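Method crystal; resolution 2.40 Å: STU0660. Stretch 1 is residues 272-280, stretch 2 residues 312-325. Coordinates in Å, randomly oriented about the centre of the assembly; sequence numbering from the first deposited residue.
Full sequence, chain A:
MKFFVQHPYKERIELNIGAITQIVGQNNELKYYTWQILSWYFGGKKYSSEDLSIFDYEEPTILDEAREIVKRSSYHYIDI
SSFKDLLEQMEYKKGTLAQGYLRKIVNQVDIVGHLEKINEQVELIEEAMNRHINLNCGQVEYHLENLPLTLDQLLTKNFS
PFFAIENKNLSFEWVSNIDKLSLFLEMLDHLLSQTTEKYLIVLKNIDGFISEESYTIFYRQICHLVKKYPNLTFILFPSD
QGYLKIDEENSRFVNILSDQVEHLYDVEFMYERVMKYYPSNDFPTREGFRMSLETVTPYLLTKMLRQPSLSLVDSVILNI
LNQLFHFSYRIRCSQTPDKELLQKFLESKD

Stretch 1 (272-280) ERVMKYYPS
Stretch 2 312-325: LVDSVILNILNQLF

Two helices that cross steeply can meet around a branched residue set as a knob, with neighbouring rings extending the contact, as this pair illustrates. Residues 272-277 end a helix that begins earlier in the chain; a second helix runs from Leu 312 through at least Gln 323, its N-to-C direction turned 113° from the first, with axes approaching to 9.8 Å. Register is set by Val 274 and Ile 320, whose CA atoms lie 6.3 Å apart, and by Arg 273 and Leu 324, CA to CA 8.1 Å. Tyr 278 (phi/psi -55/129) breaks the helical path and leads into Pro 279 (-72/9).

Val 274 (t) is the knob, seated among Ile 317, Ile 320, Leu 321 and Leu 324: its CG1 lies 3.7 Å from Ile 317 CD1, its CG2 3.8 Å from Leu 321 CD2, methyls at van der Waals distance that exclude water. Ile 320 (m, t) points toward the first helix, its CG2 3.7 Å from Tyr 277 CB. Tyr 278 (t, chi2 73°) brings CE1 to 3.8 Å from Ile 317 CD1, which meets the ring at its edge, while Pro 279 CD rests 3.8 Å from Val 316 CG1. At the margin, Arg 273 (m, m, t) lays CB, in its aliphatic part, 3.7 Å from Leu 324 CD1. No hydrogen bond crosses; apolar packing dominates the 562 Å² buried in total.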

ATOM      1  N   GLU A 272     -26.754 -57.472  13.140  1.00 37.50           N
ATOM      2  CA  GLU A 272     -26.620 -58.906  13.361  1.00 39.95           C
ATOM      3  C   GLU A 272     -25.593 -59.235  14.435  1.00 39.47           C
ATOM      4  O   GLU A 272     -25.860 -60.059  15.310  1.00 38.22           O
ATOM      5  CB  GLU A 272     -26.296 -59.613  12.039  1.00 41.39           C
ATOM      6  CG  GLU A 272     -27.550 -59.849  11.191  1.00 46.99           C
ATOM      7  CD  GLU A 272     -27.253 -60.160   9.729  1.00 49.54           C
ATOM      8  OE1 GLU A 272     -26.313 -60.944   9.458  1.00 52.25           O
ATOM      9  OE2 GLU A 272     -27.969 -59.625   8.851  1.00 47.19           O
ATOM     10  N   ARG A 273     -24.432 -58.584  14.382  1.00 41.13           N
ATOM     11  CA  ARG A 273     -23.381 -58.809  15.375  1.00 43.43           C
ATOM     12  C   ARG A 273     -23.911 -58.489  16.765  1.00 44.12           C
ATOM     13  O   ARG A 273     -23.848 -59.320  17.668  1.00 44.82           O
ATOM     14  CB  ARG A 273     -22.161 -57.919  15.099  1.00 45.73           C
ATOM     15  CG  ARG A 273     -21.295 -58.332  13.922  1.00 50.63           C
ATOM     16  CD  ARG A 273     -20.748 -59.743  14.109  1.00 57.33           C
ATOM     17  NE  ARG A 273     -19.644 -60.046  13.197  1.00 62.60           N
ATOM     18  CZ  ARG A 273     -18.446 -59.464  13.245  1.00 64.72           C
ATOM     19  NH1 ARG A 273     -18.181 -58.537  14.158  1.00 66.02           N
ATOM     20  NH2 ARG A 273     -17.505 -59.813  12.379  1.00 66.17           N
ATOM     21  N   VAL A 274     -24.433 -57.277  16.926  1.00 45.00           N
ATOM     22  CA  VAL A 274     -24.967 -56.831  18.207  1.00 45.37           C
ATOM     23  C   VAL A 274     -26.053 -57.777  18.692  1.00 46.76           C
ATOM     24  O   VAL A 274     -26.062 -58.186  19.853  1.00 47.56           O
ATOM     25  CB  VAL A 274     -25.536 -55.393  18.096  1.00 44.58           C
ATOM     26  CG1 VAL A 274     -26.181 -54.967  19.401  1.00 42.00           C
ATOM     27  CG2 VAL A 274     -24.420 -54.434  17.734  1.00 44.30           C
HETATM   28  N   MSE A 275     -26.965 -58.130  17.797  1.00 48.81           N
HETATM   29  CA  MSE A 275     -28.049 -59.035  18.144  1.00 51.59           C
HETATM   30  C   MSE A 275     -27.488 -60.325  18.755  1.00 48.34           C
HETATM   31  O   MSE A 275     -28.022 -60.838  19.737  1.00 46.70           O
HETATM   32  CB  MSE A 275     -28.882 -59.326  16.891  1.00 60.55           C
HETATM   33  CG  MSE A 275     -30.030 -60.304  17.075  1.00 73.77           C
HETATM   34 SE   MSE A 275     -31.270 -60.305  15.555  1.00 94.32          SE
HETATM   35  CE  MSE A 275     -30.129 -61.126  14.207  1.00 86.38           C
ATOM     36  N   LYS A 276     -26.397 -60.836  18.188  1.00 45.43           N
ATOM     37  CA  LYS A 276     -25.785 -62.057  18.702  1.00 42.41           C
ATOM     38  C   LYS A 276     -25.333 -61.896  20.158  1.00 40.72           C
ATOM     39  O   LYS A 276     -25.403 -62.837  20.946  1.00 38.45           O
ATOM     40  CB  LYS A 276     -24.594 -62.474  17.833  1.00 42.82           C
ATOM     41  CG  LYS A 276     -23.921 -63.741  18.332  1.00 46.02           C
ATOM     42  CD  LYS A 276     -22.750 -64.201  17.465  1.00 48.17           C
ATOM     43  CE  LYS A 276     -22.192 -65.539  17.992  1.00 50.05           C
ATOM     44  NZ  LYS A 276     -21.052 -66.099  17.196  1.00 49.22           N
ATOM     45  N   TYR A 277     -24.878 -60.696  20.509  1.00 40.10           N
ATOM     46  CA  TYR A 277     -24.413 -60.399  21.862  1.00 40.68           C
ATOM     47  C   TYR A 277     -25.487 -59.880  22.812  1.00 40.31           C
ATOM     48  O   TYR A 277     -25.271 -59.828  24.020  1.00 39.95           O
ATOM     49  CB  TYR A 277     -23.292 -59.368  21.813  1.00 42.84           C
ATOM     50  CG  TYR A 277     -21.938 -59.926  21.470  1.00 46.46           C
ATOM     51  CD1 TYR A 277     -21.533 -60.049  20.142  1.00 48.64           C
ATOM     52  CD2 TYR A 277     -21.046 -60.313  22.474  1.00 49.22           C
ATOM     53  CE1 TYR A 277     -20.274 -60.536  19.818  1.00 50.82           C
ATOM     54  CE2 TYR A 277     -19.781 -60.800  22.160  1.00 50.13           C
ATOM     55  CZ  TYR A 277     -19.405 -60.903  20.831  1.00 51.63           C
ATOM     56  OH  TYR A 277     -18.147 -61.344  20.508  1.00 56.38           O
ATOM     57  N   TYR A 278     -26.640 -59.487  22.284  1.00 40.39           N
ATOM     58  CA  TYR A 278     -27.698 -58.962  23.139  1.00 39.45           C
ATOM     59  C   TYR A 278     -28.056 -59.940  24.265  1.00 40.14           C
ATOM     60  O   TYR A 278     -28.334 -61.119  24.020  1.00 38.71           O
ATOM     61  CB  TYR A 278     -28.942 -58.649  22.314  1.00 36.60           C
ATOM     62  CG  TYR A 278     -29.742 -57.511  22.884  1.00 35.22           C
ATOM     63  CD1 TYR A 278     -29.280 -56.202  22.790  1.00 36.02           C
ATOM     64  CD2 TYR A 278     -30.958 -57.738  23.523  1.00 35.48           C
ATOM     65  CE1 TYR A 278     -30.005 -55.139  23.314  1.00 35.18           C
ATOM     66  CE2 TYR A 278     -31.694 -56.679  24.054  1.00 34.54           C
ATOM     67  CZ  TYR A 278     -31.212 -55.386  23.944  1.00 35.60           C
ATOM     68  OH  TYR A 278     -31.927 -54.337  24.470  1.00 36.46           O
ATOM     69  N   PRO A 279     -28.074 -59.451  25.516  1.00 40.14           N
ATOM     70  CA  PRO A 279     -28.388 -60.250  26.706  1.00 41.10           C
ATOM     71  C   PRO A 279     -29.854 -60.650  26.862  1.00 43.00           C
ATOM     72  O   PRO A 279     -30.253 -61.181  27.902  1.00 44.19           O
ATOM     73  CB  PRO A 279     -27.925 -59.352  27.844  1.00 40.45           C
ATOM     74  CG  PRO A 279     -28.284 -57.994  27.329  1.00 41.06           C
ATOM     75  CD  PRO A 279     -27.810 -58.049  25.883  1.00 39.44           C
ATOM     76  N   SER A 280     -30.656 -60.409  25.835  1.00 42.74           N
ATOM     77  CA  SER A 280     -32.068 -60.743  25.914  1.00 42.64           C
ATOM     78  C   SER A 280     -32.601 -61.218  24.574  1.00 43.40           C
ATOM     79  O   SER A 280     -31.999 -60.964  23.531  1.00 43.96           O
ATOM     80  CB  SER A 280     -32.849 -59.512  26.393  1.00 43.09           C
ATOM     81  OG  SER A 280     -34.217 -59.578  26.041  1.00 44.73           O
ATOM     82  N   LEU A 312     -31.229 -47.626  29.717  1.00 34.38           N
ATOM     83  CA  LEU A 312     -30.717 -48.959  29.950  1.00 35.69           C
ATOM     84  C   LEU A 312     -30.339 -49.638  28.624  1.00 34.50           C
ATOM     85  O   LEU A 312     -29.267 -50.235  28.497  1.00 31.60           O
ATOM     86  CB  LEU A 312     -31.781 -49.762  30.707  1.00 37.17           C
ATOM     87  CG  LEU A 312     -31.478 -51.189  31.177  1.00 42.35           C
ATOM     88  CD1 LEU A 312     -30.112 -51.265  31.878  1.00 40.72           C
ATOM     89  CD2 LEU A 312     -32.612 -51.638  32.108  1.00 40.19           C
ATOM     90  N   VAL A 313     -31.215 -49.519  27.633  1.00 34.83           N
ATOM     91  CA  VAL A 313     -30.991 -50.127  26.324  1.00 35.26           C
ATOM     92  C   VAL A 313     -29.812 -49.521  25.572  1.00 35.65           C
ATOM     93  O   VAL A 313     -29.007 -50.249  24.969  1.00 36.76           O
ATOM     94  CB  VAL A 313     -32.263 -50.026  25.439  1.00 35.85           C
ATOM     95  CG1 VAL A 313     -31.923 -50.310  23.982  1.00 36.28           C
ATOM     96  CG2 VAL A 313     -33.301 -51.027  25.923  1.00 36.20           C
ATOM     97  N   ASP A 314     -29.707 -48.198  25.592  1.00 33.27           N
ATOM     98  CA  ASP A 314     -28.608 -47.561  24.895  1.00 32.86           C
ATOM     99  C   ASP A 314     -27.276 -47.905  25.556  1.00 32.61           C
ATOM    100  O   ASP A 314     -26.253 -48.031  24.874  1.00 32.40           O
ATOM    101  CB  ASP A 314     -28.809 -46.039  24.837  1.00 32.98           C
ATOM    102  CG  ASP A 314     -29.923 -45.626  23.865  1.00 35.10           C
ATOM    103  OD1 ASP A 314     -30.333 -46.450  23.015  1.00 35.51           O
ATOM    104  OD2 ASP A 314     -30.387 -44.468  23.938  1.00 36.73           O
ATOM    105  N   SER A 315     -27.292 -48.075  26.878  1.00 31.50           N
ATOM    106  CA  SER A 315     -26.075 -48.406  27.625  1.00 29.96           C
ATOM    107  C   SER A 315     -25.597 -49.788  27.211  1.00 29.67           C
ATOM    108  O   SER A 315     -24.400 -50.027  27.068  1.00 30.70           O
ATOM    109  CB  SER A 315     -26.342 -48.396  29.132  1.00 29.41           C
ATOM    110  OG  SER A 315     -26.819 -47.138  29.562  1.00 31.06           O
ATOM    111  N   VAL A 316     -26.544 -50.696  27.021  1.00 28.16           N
ATOM    112  CA  VAL A 316     -26.218 -52.049  26.608  1.00 29.00           C
ATOM    113  C   VAL A 316     -25.602 -52.038  25.210  1.00 29.81           C
ATOM    114  O   VAL A 316     -24.521 -52.591  24.999  1.00 29.01           O
ATOM    115  CB  VAL A 316     -27.485 -52.944  26.623  1.00 28.81           C
ATOM    116  CG1 VAL A 316     -27.187 -54.317  26.020  1.00 25.43           C
ATOM    117  CG2 VAL A 316     -27.962 -53.096  28.053  1.00 29.23           C
ATOM    118  N   ILE A 317     -26.298 -51.410  24.261  1.00 30.69           N
ATOM    119  CA  ILE A 317     -25.822 -51.319  22.885  1.00 30.86           C
ATOM    120  C   ILE A 317     -24.429 -50.689  22.862  1.00 31.33           C
ATOM    121  O   ILE A 317     -23.537 -51.151  22.154  1.00 31.77           O
ATOM    122  CB  ILE A 317     -26.790 -50.466  22.028  1.00 32.71           C
ATOM    123  CG1 ILE A 317     -28.159 -51.144  21.980  1.00 30.37           C
ATOM    124  CG2 ILE A 317     -26.223 -50.258  20.627  1.00 28.14           C
ATOM    125  CD1 ILE A 317     -28.136 -52.502  21.339  1.00 33.00           C
ATOM    126  N   LEU A 318     -24.249 -49.635  23.650  1.00 31.53           N
ATOM    127  CA  LEU A 318     -22.962 -48.957  23.737  1.00 31.73           C
ATOM    128  C   LEU A 318     -21.865 -49.944  24.135  1.00 32.08           C
ATOM    129  O   LEU A 318     -20.804 -50.002  23.502  1.00 31.80           O
ATOM    130  CB  LEU A 318     -23.049 -47.809  24.754  1.00 31.00           C
ATOM    131  CG  LEU A 318     -21.832 -47.002  25.250  1.00 33.12           C
ATOM    132  CD1 LEU A 318     -20.622 -47.198  24.385  1.00 35.11           C
ATOM    133  CD2 LEU A 318     -22.205 -45.541  25.296  1.00 31.25           C
ATOM    134  N   ASN A 319     -22.128 -50.722  25.180  1.00 32.00           N
ATOM    135  CA  ASN A 319     -21.167 -51.698  25.672  1.00 32.51           C
ATOM    136  C   ASN A 319     -20.837 -52.735  24.624  1.00 33.10           C
ATOM    137  O   ASN A 319     -19.667 -53.073  24.412  1.00 36.08           O
ATOM    138  CB  ASN A 319     -21.708 -52.392  26.924  1.00 33.34           C
ATOM    139  CG  ASN A 319     -21.573 -51.533  28.167  1.00 35.04           C
ATOM    140  OD1 ASN A 319     -21.154 -50.376  28.093  1.00 35.58           O
ATOM    141  ND2 ASN A 319     -21.921 -52.097  29.317  1.00 33.44           N
ATOM    142  N   ILE A 320     -21.868 -53.243  23.965  1.00 32.06           N
ATOM    143  CA  ILE A 320     -21.674 -54.254  22.942  1.00 30.65           C
ATOM    144  C   ILE A 320     -20.871 -53.693  21.775  1.00 30.99           C
ATOM    145  O   ILE A 320     -19.905 -54.320  21.320  1.00 31.12           O
ATOM    146  CB  ILE A 320     -23.037 -54.821  22.452  1.00 27.54           C
ATOM    147  CG1 ILE A 320     -23.727 -55.554  23.607  1.00 24.81           C
ATOM    148  CG2 ILE A 320     -22.827 -55.779  21.305  1.00 24.77           C
ATOM    149  CD1 ILE A 320     -25.130 -56.056  23.297  1.00 24.87           C
ATOM    150  N   LEU A 321     -21.247 -52.503  21.304  1.00 31.00           N
ATOM    151  CA  LEU A 321     -20.538 -51.893  20.187  1.00 29.49           C
ATOM    152  C   LEU A 321     -19.071 -51.712  20.513  1.00 30.34           C
ATOM    153  O   LEU A 321     -18.202 -52.061  19.705  1.00 30.42           O
ATOM    154  CB  LEU A 321     -21.163 -50.551  19.806  1.00 27.04           C
ATOM    155  CG  LEU A 321     -22.464 -50.675  19.007  1.00 26.31           C
ATOM    156  CD1 LEU A 321     -23.055 -49.299  18.782  1.00 24.29           C
ATOM    157  CD2 LEU A 321     -22.199 -51.376  17.676  1.00 22.79           C
ATOM    158  N   ASN A 322     -18.783 -51.176  21.693  1.00 29.69           N
ATOM    159  CA  ASN A 322     -17.391 -50.994  22.082  1.00 32.09           C
ATOM    160  C   ASN A 322     -16.644 -52.314  21.962  1.00 33.38           C
ATOM    161  O   ASN A 322     -15.549 -52.371  21.410  1.00 34.68           O
ATOM    162  CB  ASN A 322     -17.296 -50.471  23.507  1.00 30.73           C
ATOM    163  CG  ASN A 322     -17.008 -48.996  23.552  1.00 32.03           C
ATOM    164  OD1 ASN A 322     -17.126 -48.360  24.601  1.00 31.77           O
ATOM    165  ND2 ASN A 322     -16.621 -48.434  22.407  1.00 29.28           N
ATOM    166  N   GLN A 323     -17.250 -53.378  22.471  1.00 35.47           N
ATOM    167  CA  GLN A 323     -16.639 -54.695  22.406  1.00 37.50           C
ATOM    168  C   GLN A 323     -16.311 -55.095  20.963  1.00 37.30           C
ATOM    169  O   GLN A 323     -15.261 -55.688  20.709  1.00 37.88           O
ATOM    170  CB  GLN A 323     -17.562 -55.734  23.049  1.00 39.81           C
ATOM    171  CG  GLN A 323     -16.940 -57.109  23.124  1.00 45.09           C
ATOM    172  CD  GLN A 323     -17.718 -58.077  23.991  1.00 48.83           C
ATOM    173  OE1 GLN A 323     -17.343 -59.247  24.111  1.00 51.49           O
ATOM    174  NE2 GLN A 323     -18.800 -57.601  24.606  1.00 49.58           N
ATOM    175  N   LEU A 324     -17.196 -54.765  20.021  1.00 37.64           N
ATOM    176  CA  LEU A 324     -16.978 -55.095  18.612  1.00 36.01           C
ATOM    177  C   LEU A 324     -15.751 -54.395  18.054  1.00 36.11           C
ATOM    178  O   LEU A 324     -15.219 -54.785  17.015  1.00 36.53           O
ATOM    179  CB  LEU A 324     -18.190 -54.714  17.763  1.00 35.72           C
ATOM    180  CG  LEU A 324     -19.490 -55.469  18.035  1.00 39.90           C
ATOM    181  CD1 LEU A 324     -20.442 -55.176  16.899  1.00 43.01           C
ATOM    182  CD2 LEU A 324     -19.252 -56.977  18.131  1.00 41.49           C
ATOM    183  N   PHE A 325     -15.319 -53.343  18.735  1.00 35.27           N
ATOM    184  CA  PHE A 325     -14.141 -52.602  18.319  1.00 35.68           C
ATOM    185  C   PHE A 325     -13.000 -52.946  19.266  1.00 34.96           C
ATOM    186  O   PHE A 325     -11.933 -52.350  19.224  1.00 34.73           O
ATOM    187  CB  PHE A 325     -14.424 -51.099  18.343  1.00 35.89           C
ATOM    188  CG  PHE A 325     -15.276 -50.629  17.197  1.00 36.99           C
ATOM    189  CD1 PHE A 325     -14.758 -50.574  15.909  1.00 37.55           C
ATOM    190  CD2 PHE A 325     -16.597 -50.254  17.399  1.00 36.71           C
ATOM    191  CE1 PHE A 325     -15.545 -50.153  14.841  1.00 37.62           C
ATOM    192  CE2 PHE A 325     -17.387 -49.834  16.339  1.00 37.18           C
ATOM    193  CZ  PHE A 325     -16.862 -49.782  15.058  1.00 37.69           C
TER